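Local coordinates for protein TP_0956 (Treponema pallidum subsp. pallidum, PDB 3U64) that probably serves as the T-component of a TRAP transporter, a tetratricopeptide-repeat lipoprotein thought to act through protein-protein interaction, at residues A57-N62 against A114-S119; A164-T169 against E214-G219; A200-L205 against T231-A236. One frame throughout, in Å; residues are numbered along the deposited sequence.

Interaction 1: residues A57-N62 against A114-S119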
loop_
_atom_site.group_PDB
_atom_site.type_symbol
_atom_site.label_atom_id
_atom_site.label_comp_id
_atom_site.label_asym_id
_atom_site.label_seq_id
_atom_site.Cartn_x
_atom_site.Cartn_y
_atom_site.Cartn_z
ATOM N N ALA A 57 -5.863 3.632 15.918
ATOM C CA ALA A 57 -6.896 4.627 16.202
ATOM C C ALA A 57 -7.958 4.084 17.183
ATOM O O ALA A 57 -8.398 4.782 18.098
ATOM C CB ALA A 57 -7.548 5.124 14.907
ATOM N N LEU A 58 -8.357 2.831 16.994
ATOM C CA LEU A 58 -9.307 2.207 17.905
ATOM C C LEU A 58 -8.740 2.193 19.314
ATOM O O LEU A 58 -9.441 2.474 20.285
ATOM C CB LEU A 58 -9.629 0.787 17.457
ATOM C CG LEU A 58 -10.504 0.730 16.211
ATOM C CD1 LEU A 58 -10.852 -0.708 15.845
ATOM C CD2 LEU A 58 -11.768 1.549 16.453
ATOM N N HIS A 59 -7.458 1.880 19.423
ATOM C CA HIS A 59 -6.829 1.819 20.725
ATOM C C HIS A 59 -6.848 3.168 21.438
ATOM O O HIS A 59 -7.053 3.235 22.646
ATOM C CB HIS A 59 -5.381 1.374 20.581
ATOM C CG HIS A 59 -4.532 1.721 21.761
ATOM N ND1 HIS A 59 -4.708 1.140 22.999
ATOM C CD2 HIS A 59 -3.506 2.594 21.898
ATOM C CE1 HIS A 59 -3.822 1.632 23.845
ATOM N NE2 HIS A 59 -3.079 2.517 23.203
ATOM N N LEU A 60 -6.600 4.242 20.694
ATOM C CA LEU A 60 -6.476 5.566 21.304
ATOM C C LEU A 60 -7.848 6.117 21.670
ATOM O O LEU A 60 -7.999 6.931 22.573
ATOM C CB LEU A 60 -5.716 6.509 20.373
ATOM C CG LEU A 60 -4.265 6.051 20.171
ATOM C CD1 LEU A 60 -3.545 6.920 19.138
ATOM C CD2 LEU A 60 -3.484 6.024 21.495
ATOM N N GLN A 61 -8.849 5.619 20.968
ATOM C CA GLN A 61 -10.225 5.966 21.215
ATOM C C GLN A 61 -10.793 5.172 22.403
ATOM O O GLN A 61 -11.791 5.573 23.000
ATOM C CB GLN A 61 -11.003 5.653 19.944
ATOM C CG GLN A 61 -12.465 5.991 19.955
ATOM C CD GLN A 61 -13.118 5.600 18.647
ATOM O OE1 GLN A 61 -12.958 6.289 17.637
ATOM N NE2 GLN A 61 -13.830 4.472 18.645
ATOM N N ASN A 62 -10.163 4.045 22.740
ATOM C CA ASN A 62 -10.610 3.201 23.857
ATOM C C ASN A 62 -9.452 2.675 24.704
ATOM O O ASN A 62 -9.258 1.462 24.794
ATOM C CB ASN A 62 -11.403 1.993 23.347
ATOM C CG ASN A 62 -12.525 2.379 22.414
ATOM O OD1 ASN A 62 -12.300 2.622 21.226
ATOM N ND2 ASN A 62 -13.747 2.424 22.938
ATOM N N ALA A 114 5.928 -2.428 21.730
ATOM C CA ALA A 114 6.060 -2.864 23.126
ATOM C C ALA A 114 5.306 -1.945 24.075
ATOM O O ALA A 114 4.697 -2.407 25.041
ATOM C CB ALA A 114 7.505 -2.966 23.538
ATOM N N ARG A 115 5.346 -0.643 23.789
ATOM C CA ARG A 115 4.721 0.355 24.645
ATOM C C ARG A 115 3.193 0.318 24.551
ATOM O O ARG A 115 2.492 0.577 25.536
ATOM C CB ARG A 115 5.237 1.758 24.304
ATOM C CG ARG A 115 6.700 1.954 24.637
ATOM C CD ARG A 115 7.217 3.347 24.283
ATOM N NE ARG A 115 8.672 3.311 24.136
ATOM C CZ ARG A 115 9.454 4.383 24.077
ATOM N NH1 ARG A 115 8.923 5.598 24.165
ATOM N NH2 ARG A 115 10.769 4.237 23.944
ATOM N N TYR A 116 2.682 0.037 23.355
ATOM C CA TYR A 116 1.252 -0.176 23.184
ATOM C C TYR A 116 0.774 -1.380 24.003
ATOM O O TYR A 116 -0.244 -1.300 24.683
ATOM C CB TYR A 116 0.906 -0.371 21.706
ATOM C CG TYR A 116 0.741 0.917 20.939
ATOM C CD1 TYR A 116 0.309 2.078 21.566
ATOM C CD2 TYR A 116 0.998 0.967 19.580
ATOM C CE1 TYR A 116 0.155 3.269 20.850
ATOM C CE2 TYR A 116 0.843 2.141 18.860
ATOM C CZ TYR A 116 0.424 3.281 19.491
ATOM O OH TYR A 116 0.276 4.432 18.757
ATOM N N ALA A 117 1.510 -2.490 23.949
ATOM C CA ALA A 117 1.102 -3.697 24.683
ATOM C C ALA A 117 1.223 -3.469 26.183
ATOM O O ALA A 117 0.384 -3.923 26.978
ATOM C CB ALA A 117 1.918 -4.926 24.246
ATOM N N LEU A 118 2.261 -2.740 26.567
ATOM C CA LEU A 118 2.484 -2.421 27.973
ATOM C C LEU A 118 1.288 -1.652 28.557
ATOM O O LEU A 118 1.031 -1.710 29.762
ATOM C CB LEU A 118 3.765 -1.604 28.112
ATOM C CG LEU A 118 4.170 -1.100 29.494
ATOM C CD1 LEU A 118 4.367 -2.276 30.463
ATOM C CD2 LEU A 118 5.432 -0.252 29.383
ATOM N N SER A 119 0.530 -0.941 27.719
ATOM C CA SER A 119 -0.599 -0.190 28.281
ATOM C C SER A 119 -1.733 -1.124 28.713
ATOM O O SER A 119 -2.561 -0.758 29.538
ATOM C CB SER A 119 -1.074 0.956 27.382
ATOM O OG SER A 119 -1.520 0.483 26.129
#
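H59 meets Y116 and S119 where the last turn of helix 41-61 faces helix 96-124. At the start of the segment, A57 packs on V34 of the second subunit, another copy of this protein. L58 belongs to a different face and lies on L68 of helix 66-89. H59 follows, and its CB points toward helix 96-124. With CG anti to the backbone N (chi1 160°), the imidazole reaches into the gap between the two helices. Its leading atoms are NE2, CD2 and CE1. NE2 stands 3.8 Å from Y116 CD1, and H59 CD2 is 3.9 Å from Y116 CE1. The rings are inclined at 67°, with centroids 5.2 Å apart. They pack obliquely. The far corner of the imidazole meets the serine, with H59 CE1 3.4 Å from S119 OG. L60 also packs on V34 of the second subunit. The helix ends at Q61, and N62 is the first residue to leave helical geometry.

The hydroxyls of Y116 and S119 are both hydrogen-bonded. S119 OG donates to Y116 O at 2.6 Å, one turn back in its own helix. Y116 O also accepts from S119 N, so this carbonyl takes two bonds. S119 OG is further hydrogen-bonded to S69, a residue that H59 touches too. Y116 OH bonds E56, just before the first segment, so the tyrosine reaches back to helix 41-61 by its hydroxyl as well as its ring. No hydrogen bond joins 57-62 to 114-119. The chemistry is therefore that of a buried imidazole packed against a tyrosine ring and a serine oxygen whose hydrogen bonds fix its place.

Interaction 2: residues A164-T169 against E214-G219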
loop_
_atom_site.group_PDB
_atom_site.type_symbol
_atom_site.label_atom_id
_atom_site.label_comp_id
_atom_site.label_asym_id
_atom_site.label_seq_id
_atom_site.Cartn_x
_atom_site.Cartn_y
_atom_site.Cartn_z
ATOM N N ALA A 164 13.578 -7.388 21.004
ATOM C CA ALA A 164 13.796 -7.224 19.572
ATOM C C ALA A 164 14.406 -5.837 19.304
ATOM O O ALA A 164 15.258 -5.690 18.414
ATOM C CB ALA A 164 12.502 -7.436 18.769
ATOM N N ALA A 165 14.009 -4.828 20.088
ATOM C CA ALA A 165 14.605 -3.497 19.900
ATOM C C ALA A 165 16.072 -3.497 20.317
ATOM O O ALA A 165 16.910 -2.878 19.662
ATOM C CB ALA A 165 13.819 -2.404 20.653
ATOM N N PHE A 166 16.368 -4.187 21.416
ATOM C CA PHE A 166 17.725 -4.262 21.962
ATOM C C PHE A 166 18.688 -4.911 20.966
ATOM O O PHE A 166 19.829 -4.486 20.812
ATOM C CB PHE A 166 17.715 -5.047 23.273
ATOM C CG PHE A 166 19.090 -5.350 23.822
ATOM C CD1 PHE A 166 19.947 -4.324 24.194
ATOM C CD2 PHE A 166 19.507 -6.664 24.001
ATOM C CE1 PHE A 166 21.209 -4.601 24.713
ATOM C CE2 PHE A 166 20.777 -6.954 24.522
ATOM C CZ PHE A 166 21.622 -5.922 24.875
ATOM N N ALA A 167 18.210 -5.944 20.292
ATOM C CA ALA A 167 18.998 -6.644 19.286
ATOM C C ALA A 167 19.486 -5.717 18.154
ATOM O O ALA A 167 20.414 -6.054 17.422
ATOM C CB ALA A 167 18.189 -7.803 18.718
ATOM N N LEU A 168 18.857 -4.553 18.021
ATOM C CA LEU A 168 19.191 -3.610 16.957
ATOM C C LEU A 168 19.773 -2.326 17.551
ATOM O O LEU A 168 20.032 -1.352 16.844
ATOM C CB LEU A 168 17.939 -3.273 16.133
ATOM C CG LEU A 168 17.222 -4.421 15.423
ATOM C CD1 LEU A 168 15.987 -3.922 14.686
ATOM C CD2 LEU A 168 18.177 -5.144 14.475
ATOM N N THR A 169 19.953 -2.338 18.864
ATOM C CA THR A 169 20.449 -1.193 19.605
ATOM C C THR A 169 21.944 -1.386 19.791
ATOM O O THR A 169 22.378 -2.455 20.209
ATOM C CB THR A 169 19.737 -1.094 20.976
ATOM O OG1 THR A 169 18.329 -0.898 20.773
ATOM C CG2 THR A 169 20.273 0.044 21.809
ATOM N N GLU A 214 27.092 -11.273 28.762
ATOM C CA GLU A 214 26.853 -11.796 30.108
ATOM C C GLU A 214 26.743 -10.680 31.153
ATOM O O GLU A 214 26.345 -10.915 32.300
ATOM C CB GLU A 214 27.930 -12.828 30.487
ATOM C CG GLU A 214 27.812 -14.138 29.697
ATOM C CD GLU A 214 28.967 -15.103 29.924
ATOM O OE1 GLU A 214 29.858 -14.788 30.742
ATOM O OE2 GLU A 214 28.979 -16.177 29.275
ATOM N N SER A 215 27.087 -9.464 30.743
ATOM C CA SER A 215 26.887 -8.295 31.584
ATOM C C SER A 215 25.411 -7.917 31.567
ATOM O O SER A 215 24.897 -7.346 32.535
ATOM C CB SER A 215 27.737 -7.126 31.090
ATOM O OG SER A 215 27.507 -6.883 29.712
ATOM N N PHE A 216 24.738 -8.243 30.460
ATOM C CA PHE A 216 23.308 -7.975 30.307
ATOM C C PHE A 216 22.433 -9.198 30.617
ATOM O O PHE A 216 21.239 -9.206 30.299
ATOM C CB PHE A 216 22.995 -7.463 28.896
ATOM C CG PHE A 216 23.185 -5.977 28.719
ATOM C CD1 PHE A 216 22.126 -5.095 28.917
ATOM C CD2 PHE A 216 24.418 -5.462 28.336
ATOM C CE1 PHE A 216 22.294 -3.723 28.747
ATOM C CE2 PHE A 216 24.595 -4.088 28.162
ATOM C CZ PHE A 216 23.532 -3.219 28.370
ATOM N N GLY A 217 23.027 -10.228 31.221
ATOM C CA GLY A 217 22.275 -11.395 31.660
ATOM C C GLY A 217 22.319 -12.627 30.766
ATOM O O GLY A 217 21.717 -13.652 31.084
ATOM N N GLY A 218 23.036 -12.532 29.651
ATOM C CA GLY A 218 23.142 -13.636 28.711
ATOM C C GLY A 218 23.884 -14.839 29.263
ATOM O O GLY A 218 24.197 -14.909 30.458
ATOM N N GLY A 219 24.169 -15.794 28.391
ATOM C CA GLY A 219 24.871 -16.990 28.804
ATOM C C GLY A 219 24.336 -18.198 28.076
ATOM O O GLY A 219 23.116 -18.362 27.925
#
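The backbones at F166 and F216 stay well apart, with CA of F166 and CA of F216 10.7 Å from each other. A type I beta turn runs from F166 to T169 at the end region of helix 152-166. Segment 214-219 is a loop without regular structure. G217 takes a positive phi (100°), which suits a glycine, and G219 is the N-cap of helix 220-233.

T169 N donates to F166 O and closes the turn. A165 O takes two further bonds, from L168 N at 3.0 Å and from T169 OG1 at 2.7 Å, which come from opposite faces of its plane. Only the two phenylalanines bridge the gap. F166 has CG anti to the backbone N (chi1 172°), which sends its ring toward the loop. Its tip, F166 CZ, sits over one face of the F216 ring, shifted toward the rim, 4.1 Å from F216 CG. The planes differ by 38°, so the pair is oblique. V179 and A174 also touch F166, and P176 touches F216. Together these residues form a small apolar patch between a helix end and an interhelical loop, consistent with a TPR-like, all-helical fold.

Interaction 3: residues A200-L205 against T231-A236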
loop_
_atom_site.group_PDB
_atom_site.type_symbol
_atom_site.label_atom_id
_atom_site.label_comp_id
_atom_site.label_asym_id
_atom_site.label_seq_id
_atom_site.Cartn_x
_atom_site.Cartn_y
_atom_site.Cartn_z
ATOM N N ALA A 200 6.416 -20.447 22.915
ATOM C CA ALA A 200 6.938 -19.245 22.249
ATOM C C ALA A 200 7.850 -18.365 23.126
ATOM O O ALA A 200 8.789 -17.721 22.621
ATOM C CB ALA A 200 5.793 -18.410 21.702
ATOM N N VAL A 201 7.564 -18.312 24.428
ATOM C CA VAL A 201 8.377 -17.514 25.345
ATOM C C VAL A 201 9.816 -18.052 25.422
ATOM O O VAL A 201 10.772 -17.283 25.408
ATOM C CB VAL A 201 7.785 -17.457 26.766
ATOM C CG1 VAL A 201 8.488 -16.365 27.586
ATOM C CG2 VAL A 201 6.290 -17.216 26.708
ATOM N N TRP A 202 9.950 -19.375 25.499
ATOM C CA TRP A 202 11.251 -20.013 25.595
ATOM C C TRP A 202 12.077 -19.733 24.373
ATOM O O TRP A 202 13.309 -19.678 24.445
ATOM C CB TRP A 202 11.097 -21.522 25.741
ATOM C CG TRP A 202 10.342 -21.886 26.953
ATOM C CD1 TRP A 202 9.074 -22.373 27.010
ATOM C CD2 TRP A 202 10.790 -21.760 28.304
ATOM N NE1 TRP A 202 8.706 -22.575 28.313
ATOM C CE2 TRP A 202 9.744 -22.216 29.132
ATOM C CE3 TRP A 202 11.984 -21.337 28.895
ATOM C CZ2 TRP A 202 9.852 -22.257 30.528
ATOM C CZ3 TRP A 202 12.088 -21.373 30.286
ATOM C CH2 TRP A 202 11.024 -21.828 31.082
ATOM N N ASN A 203 11.391 -19.589 23.246
ATOM C CA ASN A 203 12.047 -19.269 21.989
ATOM C C ASN A 203 12.721 -17.889 22.046
ATOM O O ASN A 203 13.904 -17.747 21.729
ATOM C CB ASN A 203 11.046 -19.370 20.825
ATOM C CG ASN A 203 11.699 -19.136 19.476
ATOM O OD1 ASN A 203 11.329 -18.222 18.734
ATOM N ND2 ASN A 203 12.699 -19.941 19.167
ATOM N N VAL A 204 11.974 -16.871 22.463
ATOM C CA VAL A 204 12.552 -15.536 22.588
ATOM C C VAL A 204 13.669 -15.518 23.640
ATOM O O VAL A 204 14.688 -14.872 23.443
ATOM C CB VAL A 204 11.489 -14.474 22.896
ATOM C CG1 VAL A 204 12.137 -13.121 23.078
ATOM C CG2 VAL A 204 10.464 -14.424 21.776
ATOM N N LEU A 205 13.499 -16.257 24.734
ATOM C CA LEU A 205 14.528 -16.291 25.778
ATOM C C LEU A 205 15.806 -16.963 25.278
ATOM O O LEU A 205 16.924 -16.532 25.606
ATOM C CB LEU A 205 14.019 -16.968 27.064
ATOM C CG LEU A 205 13.053 -16.113 27.877
ATOM C CD1 LEU A 205 12.433 -16.891 29.046
ATOM C CD2 LEU A 205 13.786 -14.867 28.362
ATOM N N THR A 231 11.557 -27.291 23.249
ATOM C CA THR A 231 11.346 -28.577 22.569
ATOM C C THR A 231 10.219 -29.410 23.193
ATOM O O THR A 231 9.638 -30.268 22.532
ATOM C CB THR A 231 12.620 -29.430 22.561
ATOM O OG1 THR A 231 13.075 -29.610 23.909
ATOM C CG2 THR A 231 13.709 -28.761 21.741
ATOM N N ARG A 232 9.912 -29.159 24.461
ATOM C CA ARG A 232 8.827 -29.873 25.123
ATOM C C ARG A 232 7.458 -29.460 24.580
ATOM O O ARG A 232 6.519 -30.252 24.595
ATOM C CB ARG A 232 8.863 -29.641 26.646
ATOM C CG ARG A 232 10.111 -30.175 27.341
ATOM C CD ARG A 232 10.618 -31.385 26.599
ATOM N NE ARG A 232 11.848 -31.930 27.151
ATOM C CZ ARG A 232 11.895 -32.972 27.970
ATOM N NH1 ARG A 232 10.773 -33.574 28.353
ATOM N NH2 ARG A 232 13.066 -33.409 28.410
ATOM N N TYR A 233 7.351 -28.222 24.104
ATOM C CA TYR A 233 6.053 -27.646 23.782
ATOM C C TYR A 233 5.813 -27.351 22.311
ATOM O O TYR A 233 4.670 -27.155 21.905
ATOM C CB TYR A 233 5.851 -26.354 24.575
ATOM C CG TYR A 233 5.985 -26.535 26.072
ATOM C CD1 TYR A 233 5.039 -27.254 26.793
ATOM C CD2 TYR A 233 7.051 -25.985 26.764
ATOM C CE1 TYR A 233 5.153 -27.421 28.162
ATOM C CE2 TYR A 233 7.178 -26.144 28.131
ATOM C CZ TYR A 233 6.224 -26.865 28.829
ATOM O OH TYR A 233 6.345 -27.030 30.197
ATOM N N CYS A 234 6.883 -27.309 21.516
ATOM C CA CYS A 234 6.780 -26.794 20.156
ATOM C C CYS A 234 6.240 -27.824 19.177
ATOM O O CYS A 234 6.313 -29.022 19.418
ATOM C CB CYS A 234 8.131 -26.252 19.668
ATOM S SG CYS A 234 9.440 -27.515 19.595
ATOM N N SER A 235 5.721 -27.335 18.057
ATOM C CA SER A 235 5.154 -28.189 17.020
ATOM C C SER A 235 6.188 -28.686 16.003
ATOM O O SER A 235 7.118 -27.964 15.616
ATOM C CB SER A 235 4.054 -27.421 16.275
ATOM O OG SER A 235 3.472 -28.216 15.257
ATOM N N ALA A 236 5.992 -29.922 15.557
ATOM C CA ALA A 236 6.733 -30.493 14.442
ATOM C C ALA A 236 6.550 -29.677 13.153
ATOM O O ALA A 236 7.378 -29.759 12.242
ATOM C CB ALA A 236 6.284 -31.942 14.204
#
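W202 and Y233 take matching first torsions. In each, CG is anti to the carbonyl carbon and lies beside the backbone N, with chi1 -60° in W202 and -56° in Y233. Both CB atoms point across the gap between helix 196-211 and the end of helix 220-233. The result is two rings almost parallel, their planes only 12° apart. They are slid along each other, however. The centroid of the indole five-membered ring and that of the tyrosine ring are 5.8 Å apart, so the overlap is slight.

The touching atoms are few. W202 NE1 lies 3.9 Å from Y233 CE2, and W202 CD1 lies 4.1 Å from Y233 CD2. The five-membered side of the indole thus meets one flank of the phenol. On one face of the Y233 ring, R232 CB sits 4.0 Å above the plane, over the centre.

The indole is held mostly from elsewhere. W202 NE1 is hydrogen-bonded to P194 O, its ring stacks with H229, and A226 and L230 of helix 220-233 and C190 of helix 176-192 pack against it. The side chain of Y233 comes to about 5 Å from a bound sulfate, probably taken up from the crystallisation liquor.

No hydrogen bond links the two segments. The indole N-H is spent on P194 O, which helps to set the turn of the ring, and the contact with Y233 is left to dispersion between two aromatic flanks. The contact is small and lies near the surface; Y233 adds to the packing of helix 220-233 around W202.

In the fold
Interaction 1 comes first along the chain and is complete before the others begin. Interactions 2 and 3 are interleaved, because loop 214-219 joins the two helices of interaction 3, 196-211 and 220-233. The centre of interaction 1 lies about 26 Å from that of interaction 2 and 27 Å from that of interaction 3. The centres of 2 and 3 are about 19 Å apart. None of the contacts touches another. Helix 152-166 is the common neighbour: it carries 164-169, packs on 114-119 through Y162, and on 200-205 through Y156. All six segments belong to the TRAP transporter T-component family region. Interaction 1 lies beside the second subunit, whereas 2 and 3 touch no other chain.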